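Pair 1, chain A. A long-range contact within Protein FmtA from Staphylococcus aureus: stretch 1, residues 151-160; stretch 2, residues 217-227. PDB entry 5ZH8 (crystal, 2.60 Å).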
# COMPACT_ATOMS: atom_id res chain seq x y z
N PRO A 151 -33.16 9.35 -10.40
CA PRO A 151 -32.71 8.20 -9.63
C PRO A 151 -32.25 7.01 -10.48
O PRO A 151 -32.58 6.94 -11.66
CB PRO A 151 -33.95 7.81 -8.81
CG PRO A 151 -35.09 8.25 -9.65
CD PRO A 151 -34.63 9.48 -10.37
N VAL A 152 -31.48 6.12 -9.87
CA VAL A 152 -31.02 4.90 -10.55
C VAL A 152 -32.20 4.01 -10.94
O VAL A 152 -32.20 3.42 -12.02
CB VAL A 152 -30.02 4.02 -9.72
CG1 VAL A 152 -28.70 3.90 -10.46
CG2 VAL A 152 -29.80 4.47 -8.28
N SER A 153 -33.18 3.91 -10.05
CA SER A 153 -34.35 3.05 -10.27
C SER A 153 -35.08 3.38 -11.58
O SER A 153 -35.67 2.49 -12.19
CB SER A 153 -35.31 3.14 -9.08
OG SER A 153 -35.62 4.49 -8.76
N LYS A 154 -35.02 4.64 -12.00
CA LYS A 154 -35.61 5.05 -13.28
C LYS A 154 -34.99 4.31 -14.46
O LYS A 154 -35.71 3.79 -15.32
CB LYS A 154 -35.46 6.56 -13.47
CG LYS A 154 -36.26 7.13 -14.62
CD LYS A 154 -35.90 8.58 -14.86
CE LYS A 154 -36.85 9.22 -15.86
NZ LYS A 154 -36.27 10.44 -16.47
N TYR A 155 -33.66 4.26 -14.49
CA TYR A 155 -32.94 3.66 -15.61
C TYR A 155 -32.60 2.19 -15.38
O TYR A 155 -32.39 1.44 -16.34
CB TYR A 155 -31.66 4.45 -15.91
CG TYR A 155 -31.89 5.94 -15.99
CD1 TYR A 155 -32.41 6.53 -17.14
CD2 TYR A 155 -31.61 6.76 -14.91
CE1 TYR A 155 -32.64 7.90 -17.20
CE2 TYR A 155 -31.83 8.13 -14.96
CZ TYR A 155 -32.34 8.69 -16.11
OH TYR A 155 -32.57 10.05 -16.17
N LEU A 156 -32.57 1.78 -14.12
CA LEU A 156 -32.21 0.42 -13.74
C LEU A 156 -33.24 -0.10 -12.74
O LEU A 156 -32.95 -0.22 -11.55
CB LEU A 156 -30.79 0.43 -13.15
CG LEU A 156 -29.99 -0.87 -13.17
CD1 LEU A 156 -29.91 -1.49 -14.57
CD2 LEU A 156 -28.60 -0.59 -12.61
N PRO A 157 -34.46 -0.41 -13.22
CA PRO A 157 -35.65 -0.75 -12.42
C PRO A 157 -35.42 -1.71 -11.26
O PRO A 157 -35.99 -1.52 -10.18
CB PRO A 157 -36.59 -1.39 -13.44
CG PRO A 157 -36.22 -0.77 -14.73
CD PRO A 157 -34.76 -0.45 -14.67
N TRP A 158 -34.60 -2.74 -11.48
CA TRP A 158 -34.36 -3.76 -10.45
C TRP A 158 -33.45 -3.28 -9.32
O TRP A 158 -33.51 -3.84 -8.22
CB TRP A 158 -33.82 -5.06 -11.07
CG TRP A 158 -32.68 -4.91 -12.03
CD1 TRP A 158 -32.77 -4.79 -13.39
CD2 TRP A 158 -31.29 -4.88 -11.71
NE1 TRP A 158 -31.52 -4.68 -13.94
CE2 TRP A 158 -30.59 -4.73 -12.93
CE3 TRP A 158 -30.56 -4.97 -10.52
CZ2 TRP A 158 -29.19 -4.67 -12.99
CZ3 TRP A 158 -29.18 -4.91 -10.58
CH2 TRP A 158 -28.51 -4.76 -11.81
N PHE A 159 -32.63 -2.26 -9.57
CA PHE A 159 -31.79 -1.69 -8.52
C PHE A 159 -32.64 -0.88 -7.53
O PHE A 159 -32.66 0.35 -7.55
CB PHE A 159 -30.68 -0.82 -9.11
CG PHE A 159 -29.55 -0.55 -8.15
CD1 PHE A 159 -28.49 -1.43 -8.06
CD2 PHE A 159 -29.57 0.58 -7.33
CE1 PHE A 159 -27.46 -1.20 -7.17
CE2 PHE A 159 -28.54 0.82 -6.44
CZ PHE A 159 -27.48 -0.07 -6.36
N LYS A 160 -33.35 -1.60 -6.65
CA LYS A 160 -34.21 -0.98 -5.66
C LYS A 160 -33.47 -0.78 -4.35
O LYS A 160 -32.59 -1.58 -3.99
CB LYS A 160 -35.47 -1.82 -5.44
CG LYS A 160 -36.76 -1.15 -5.92
CD LYS A 160 -37.03 0.16 -5.19
CE LYS A 160 -38.51 0.54 -5.22
NZ LYS A 160 -38.74 1.84 -4.53
N LEU A 217 -19.56 1.05 -10.61
CA LEU A 217 -20.05 -0.21 -11.18
C LEU A 217 -21.55 -0.13 -11.49
O LEU A 217 -21.99 -0.60 -12.54
CB LEU A 217 -19.76 -1.40 -10.25
CG LEU A 217 -18.29 -1.71 -10.00
CD1 LEU A 217 -18.16 -2.83 -8.98
CD2 LEU A 217 -17.57 -2.09 -11.30
N VAL A 218 -22.32 0.48 -10.59
CA VAL A 218 -23.74 0.74 -10.82
C VAL A 218 -23.96 1.70 -11.99
O VAL A 218 -24.89 1.51 -12.79
CB VAL A 218 -24.41 1.38 -9.57
CG1 VAL A 218 -25.82 1.89 -9.89
CG2 VAL A 218 -24.43 0.40 -8.41
N LEU A 219 -23.13 2.73 -12.07
CA LEU A 219 -23.19 3.69 -13.18
C LEU A 219 -22.84 3.05 -14.51
O LEU A 219 -23.44 3.37 -15.53
CB LEU A 219 -22.26 4.89 -12.94
CG LEU A 219 -22.72 5.93 -11.91
CD1 LEU A 219 -21.63 6.97 -11.70
CD2 LEU A 219 -24.04 6.56 -12.30
N ALA A 220 -21.87 2.14 -14.50
CA ALA A 220 -21.52 1.39 -15.70
C ALA A 220 -22.71 0.55 -16.19
O ALA A 220 -22.95 0.45 -17.39
CB ALA A 220 -20.30 0.51 -15.45
N LYS A 221 -23.44 -0.05 -15.26
CA LYS A 221 -24.62 -0.85 -15.61
C LYS A 221 -25.76 0.04 -16.12
O LYS A 221 -26.49 -0.35 -17.04
CB LYS A 221 -25.08 -1.68 -14.41
CG LYS A 221 -26.17 -2.69 -14.74
CD LYS A 221 -25.65 -3.80 -15.65
CE LYS A 221 -26.66 -4.17 -16.72
NZ LYS A 221 -26.03 -4.91 -17.85
N VAL A 222 -25.90 1.22 -15.52
CA VAL A 222 -26.86 2.23 -15.99
C VAL A 222 -26.58 2.55 -17.46
O VAL A 222 -27.50 2.59 -18.29
CB VAL A 222 -26.80 3.52 -15.13
CG1 VAL A 222 -27.54 4.68 -15.80
CG2 VAL A 222 -27.36 3.28 -13.73
N ILE A 223 -25.30 2.77 -17.78
CA ILE A 223 -24.88 3.03 -19.15
C ILE A 223 -25.31 1.88 -20.05
O ILE A 223 -25.89 2.10 -21.11
CB ILE A 223 -23.35 3.24 -19.25
CG1 ILE A 223 -22.94 4.55 -18.57
CG2 ILE A 223 -22.88 3.24 -20.70
CD1 ILE A 223 -21.47 4.66 -18.26
N GLU A 224 -25.04 0.65 -19.63
CA GLU A 224 -25.39 -0.51 -20.43
C GLU A 224 -26.90 -0.62 -20.64
O GLU A 224 -27.35 -0.91 -21.75
CB GLU A 224 -24.86 -1.80 -19.79
CG GLU A 224 -23.37 -1.99 -19.95
CD GLU A 224 -22.90 -3.36 -19.49
OE1 GLU A 224 -23.63 -4.02 -18.72
OE2 GLU A 224 -21.80 -3.76 -19.91
N GLU A 225 -27.67 -0.37 -19.58
CA GLU A 225 -29.12 -0.53 -19.61
C GLU A 225 -29.80 0.50 -20.50
O GLU A 225 -30.71 0.16 -21.25
CB GLU A 225 -29.69 -0.44 -18.18
CG GLU A 225 -31.13 -0.90 -18.04
CD GLU A 225 -31.30 -2.40 -18.18
OE1 GLU A 225 -30.36 -3.15 -17.80
OE2 GLU A 225 -32.37 -2.82 -18.67
N VAL A 226 -29.37 1.76 -20.42
CA VAL A 226 -29.99 2.84 -21.20
C VAL A 226 -29.63 2.76 -22.67
O VAL A 226 -30.43 3.12 -23.53
CB VAL A 226 -29.64 4.26 -20.69
CG1 VAL A 226 -30.12 4.46 -19.26
CG2 VAL A 226 -28.16 4.55 -20.82
N THR A 227 -28.41 2.31 -22.96
CA THR A 227 -27.92 2.20 -24.33
C THR A 227 -28.27 0.86 -24.97
O THR A 227 -28.21 0.71 -26.19
CB THR A 227 -26.39 2.38 -24.40
OG1 THR A 227 -25.74 1.30 -23.73
CG2 THR A 227 -25.97 3.70 -23.76

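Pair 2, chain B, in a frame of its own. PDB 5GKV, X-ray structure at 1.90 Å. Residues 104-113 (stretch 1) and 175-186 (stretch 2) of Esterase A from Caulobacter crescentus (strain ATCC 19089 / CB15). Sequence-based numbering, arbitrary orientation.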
# COMPACT_ATOMS: atom_id res chain seq x y z
N ALA B 104 6.55 -10.08 20.70
CA ALA B 104 5.12 -10.38 20.77
C ALA B 104 4.29 -9.11 20.71
O ALA B 104 4.55 -8.14 21.43
CB ALA B 104 4.80 -11.16 22.06
N VAL B 105 3.28 -9.12 19.84
CA VAL B 105 2.34 -8.01 19.78
C VAL B 105 1.80 -7.71 21.17
O VAL B 105 1.68 -6.55 21.58
CB VAL B 105 1.19 -8.31 18.79
CG1 VAL B 105 0.15 -7.19 18.83
CG2 VAL B 105 1.74 -8.45 17.37
N ALA B 106 1.49 -8.76 21.93
CA ALA B 106 0.93 -8.58 23.26
C ALA B 106 1.85 -7.79 24.18
O ALA B 106 1.37 -7.18 25.14
CB ALA B 106 0.60 -9.95 23.87
N ASP B 107 3.16 -7.79 23.90
CA ASP B 107 4.08 -7.03 24.74
C ASP B 107 3.79 -5.54 24.71
O ASP B 107 3.93 -4.86 25.73
CB ASP B 107 5.52 -7.30 24.33
CG ASP B 107 6.50 -6.95 25.44
OD1 ASP B 107 7.49 -6.26 25.15
OD2 ASP B 107 6.25 -7.35 26.60
N VAL B 108 3.37 -5.00 23.56
CA VAL B 108 3.03 -3.58 23.49
C VAL B 108 1.53 -3.33 23.49
O VAL B 108 1.10 -2.17 23.65
CB VAL B 108 3.68 -2.90 22.26
CG1 VAL B 108 5.18 -3.19 22.22
CG2 VAL B 108 3.00 -3.38 20.99
N TRP B 109 0.72 -4.38 23.35
CA TRP B 109 -0.74 -4.26 23.23
C TRP B 109 -1.32 -5.41 24.05
O TRP B 109 -1.73 -6.44 23.51
CB TRP B 109 -1.15 -4.32 21.76
CG TRP B 109 -2.61 -4.28 21.42
CD1 TRP B 109 -3.67 -4.15 22.27
CD2 TRP B 109 -3.16 -4.39 20.10
NE1 TRP B 109 -4.85 -4.17 21.55
CE2 TRP B 109 -4.56 -4.32 20.22
CE3 TRP B 109 -2.60 -4.54 18.83
CZ2 TRP B 109 -5.41 -4.38 19.12
CZ3 TRP B 109 -3.45 -4.61 17.72
CH2 TRP B 109 -4.83 -4.54 17.87
N PRO B 110 -1.32 -5.27 25.38
CA PRO B 110 -1.62 -6.43 26.25
C PRO B 110 -2.95 -7.09 25.95
O PRO B 110 -3.06 -8.32 26.06
CB PRO B 110 -1.59 -5.83 27.66
CG PRO B 110 -0.68 -4.64 27.54
CD PRO B 110 -0.96 -4.08 26.17
N GLU B 111 -3.95 -6.30 25.55
CA GLU B 111 -5.26 -6.85 25.23
C GLU B 111 -5.22 -7.82 24.06
O GLU B 111 -6.12 -8.67 23.94
CB GLU B 111 -6.23 -5.71 24.95
CG GLU B 111 -6.45 -4.78 26.16
CD GLU B 111 -5.47 -3.60 26.22
OE1 GLU B 111 -4.34 -3.69 25.68
OE2 GLU B 111 -5.84 -2.58 26.83
N PHE B 112 -4.20 -7.72 23.20
CA PHE B 112 -4.09 -8.61 22.05
C PHE B 112 -3.89 -10.07 22.45
O PHE B 112 -4.09 -10.96 21.62
CB PHE B 112 -2.92 -8.18 21.17
CG PHE B 112 -2.98 -8.74 19.77
CD1 PHE B 112 -3.86 -8.21 18.83
CD2 PHE B 112 -2.14 -9.78 19.38
CE1 PHE B 112 -3.92 -8.71 17.53
CE2 PHE B 112 -2.20 -10.29 18.08
CZ PHE B 112 -3.09 -9.75 17.16
N ALA B 113 -3.46 -10.34 23.69
CA ALA B 113 -3.16 -11.72 24.07
C ALA B 113 -4.38 -12.63 24.08
O ALA B 113 -4.22 -13.85 24.15
CB ALA B 113 -2.48 -11.75 25.45
N GLY B 175 -4.49 -2.64 8.68
CA GLY B 175 -4.20 -1.26 9.00
C GLY B 175 -4.41 -0.96 10.46
O GLY B 175 -3.72 -0.11 11.03
N TYR B 176 -5.35 -1.66 11.10
CA TYR B 176 -5.58 -1.50 12.52
C TYR B 176 -4.53 -2.25 13.34
O TYR B 176 -4.08 -1.75 14.38
CB TYR B 176 -7.00 -1.95 12.87
CG TYR B 176 -8.06 -1.15 12.14
CD1 TYR B 176 -8.44 -1.49 10.84
CD2 TYR B 176 -8.67 -0.04 12.75
CE1 TYR B 176 -9.40 -0.75 10.16
CE2 TYR B 176 -9.64 0.69 12.08
CZ TYR B 176 -10.00 0.33 10.79
OH TYR B 176 -10.96 1.06 10.10
N LEU B 177 -4.10 -3.42 12.86
CA LEU B 177 -3.02 -4.13 13.53
C LEU B 177 -1.73 -3.30 13.51
O LEU B 177 -1.14 -3.03 14.57
CB LEU B 177 -2.78 -5.49 12.88
CG LEU B 177 -3.92 -6.52 12.95
CD1 LEU B 177 -3.47 -7.85 12.32
CD2 LEU B 177 -4.37 -6.70 14.39
N ALA B 178 -1.29 -2.91 12.31
CA ALA B 178 -0.10 -2.08 12.18
C ALA B 178 -0.27 -0.74 12.89
O ALA B 178 0.64 -0.27 13.58
CB ALA B 178 0.24 -1.85 10.70
N GLY B 179 -1.44 -0.11 12.72
CA GLY B 179 -1.63 1.22 13.26
C GLY B 179 -1.62 1.24 14.78
O GLY B 179 -1.10 2.18 15.39
N GLU B 180 -2.18 0.21 15.40
CA GLU B 180 -2.30 0.22 16.85
C GLU B 180 -0.97 -0.14 17.51
O GLU B 180 -0.61 0.43 18.54
CB GLU B 180 -3.43 -0.73 17.29
CG GLU B 180 -3.68 -0.79 18.79
CD GLU B 180 -4.19 0.50 19.39
OE1 GLU B 180 -4.39 1.49 18.65
OE2 GLU B 180 -4.38 0.53 20.63
N ILE B 181 -0.22 -1.07 16.91
CA ILE B 181 1.15 -1.32 17.35
C ILE B 181 1.95 -0.03 17.29
O ILE B 181 2.61 0.37 18.26
CB ILE B 181 1.79 -2.42 16.49
CG1 ILE B 181 1.09 -3.78 16.71
CG2 ILE B 181 3.29 -2.53 16.79
CD1 ILE B 181 1.53 -4.82 15.70
N PHE B 182 1.86 0.67 16.15
CA PHE B 182 2.57 1.95 15.99
C PHE B 182 2.16 2.95 17.06
O PHE B 182 3.02 3.57 17.72
CB PHE B 182 2.30 2.54 14.60
CG PHE B 182 3.09 3.79 14.34
CD1 PHE B 182 2.58 5.03 14.68
CD2 PHE B 182 4.34 3.71 13.77
CE1 PHE B 182 3.33 6.17 14.46
CE2 PHE B 182 5.09 4.85 13.55
CZ PHE B 182 4.58 6.08 13.90
N ARG B 183 0.85 3.16 17.23
CA ARG B 183 0.35 4.17 18.17
C ARG B 183 0.83 3.89 19.59
O ARG B 183 1.29 4.80 20.30
CB ARG B 183 -1.19 4.20 18.10
CG ARG B 183 -1.85 5.41 18.75
CD ARG B 183 -3.39 5.28 18.77
NE ARG B 183 -3.84 4.18 19.62
CZ ARG B 183 -3.63 4.11 20.94
NH1 ARG B 183 -2.98 5.08 21.58
NH2 ARG B 183 -4.07 3.05 21.63
N ARG B 184 0.75 2.64 20.03
CA ARG B 184 1.16 2.30 21.39
C ARG B 184 2.66 2.47 21.59
O ARG B 184 3.10 2.78 22.71
CB ARG B 184 0.75 0.88 21.72
CG ARG B 184 -0.74 0.69 21.57
CD ARG B 184 -1.33 -0.08 22.68
NE ARG B 184 -2.76 -0.27 22.47
CZ ARG B 184 -3.56 -0.84 23.35
NH1 ARG B 184 -3.05 -1.27 24.50
NH2 ARG B 184 -4.86 -0.99 23.08
N VAL B 185 3.47 2.29 20.55
CA VAL B 185 4.91 2.42 20.71
C VAL B 185 5.36 3.86 20.49
O VAL B 185 6.05 4.45 21.34
CB VAL B 185 5.65 1.45 19.76
CG1 VAL B 185 7.14 1.77 19.74
CG2 VAL B 185 5.43 0.02 20.21
N ASP B 186 4.97 4.46 19.37
CA ASP B 186 5.41 5.81 19.04
C ASP B 186 4.66 6.85 19.87
O ASP B 186 5.24 7.85 20.29
CB ASP B 186 5.22 6.07 17.54
CG ASP B 186 5.49 7.52 17.17
OD1 ASP B 186 4.64 8.39 17.46
OD2 ASP B 186 6.56 7.78 16.57
O HOH W 1 -0.36 -0.43 26.09

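Pair 1 and pair 2 set a short, irregular segment, which opens with a weakly bonded helical turn, against one side of a long helix. The 14 central residues superpose with an RMSD of 0.6 Å, and the closest CA-CA distances are similar: Leu A156 CA lies 6.1 Å from Val A222 CA, and Val B108 CA lies 6.5 Å from Arg B184 CA. The closest pair in pair 2 sits one residue back on the short segment and one turn further along the helix, at the positions of Tyr A155 and Glu A225 in pair 1. Buried area is also similar, 464 and 483 Å².

The matched valines Val A152 and Val B105 seat the first turn. Val A152 CG1 reaches both Val A218 CG1 and Val A222 CG2 at 3.6 Å. Val B105 CG2 meets the end of a longer side chain, Ile B181 CD1, at 4.0 Å; Ile B181 matches Val A222.

One turn on, Tyr A155 matches Val B108, and both point toward the helix. The tyrosine packs through its base, with CB 3.7 Å from Val A226 CG1, while the end of its side chain leads away. The valine does the same work with a methyl, its CG1 lying 3.8 Å from Val B185 CG2.

A leucine and a tryptophan share the next position, Leu A156 and Trp B109. Both use a t rotamer at chi1. The leucine places CD2 3.9 Å from Lys A221 CG and 4.2 Å from Val A222 CG2. The tryptophan instead lays a broad face against the helix: Glu B180 CG sits 3.7 Å from the centroid of the Trp B109 six-membered ring, almost on its normal, and Arg B184 NE lies over the same ring system. Lys A221 and Glu B180 match closely and share the t, p start, so opposite charges offer the same methylene to the neighbour. Each head group is paired along its own helix, Lys A221 NZ with Glu A224 OE1 at 2.7 Å and Glu B180 OE2 with Arg B184 NE at 2.6 Å.

The next exchange pairs Trp A158 with Glu B111, and Glu A225 with Arg B184. In pair 1 the tryptophan comes from this later position, with CZ2 4.0 Å from Lys A221 CG, and no hydrogen bond crosses between the stretches. In pair 2 a salt bridge does: Arg B184 NH1 donates to Glu B111 OE1 at 3.0 Å. A water also accepts from Arg B184 NH1 at 3.2 Å and donates weakly to Val B108 O at 3.3 Å.

Phe A159 and Phe B112 close both contacts, with CE1 of Phe A159 3.6 Å from Val A218 CG2 and CE1 of Phe B112 3.8 Å from Leu B177 CD2. Both contacts have a valine early and a phenylalanine late on the short segment; between them, different side chains pack on the same side of the helix.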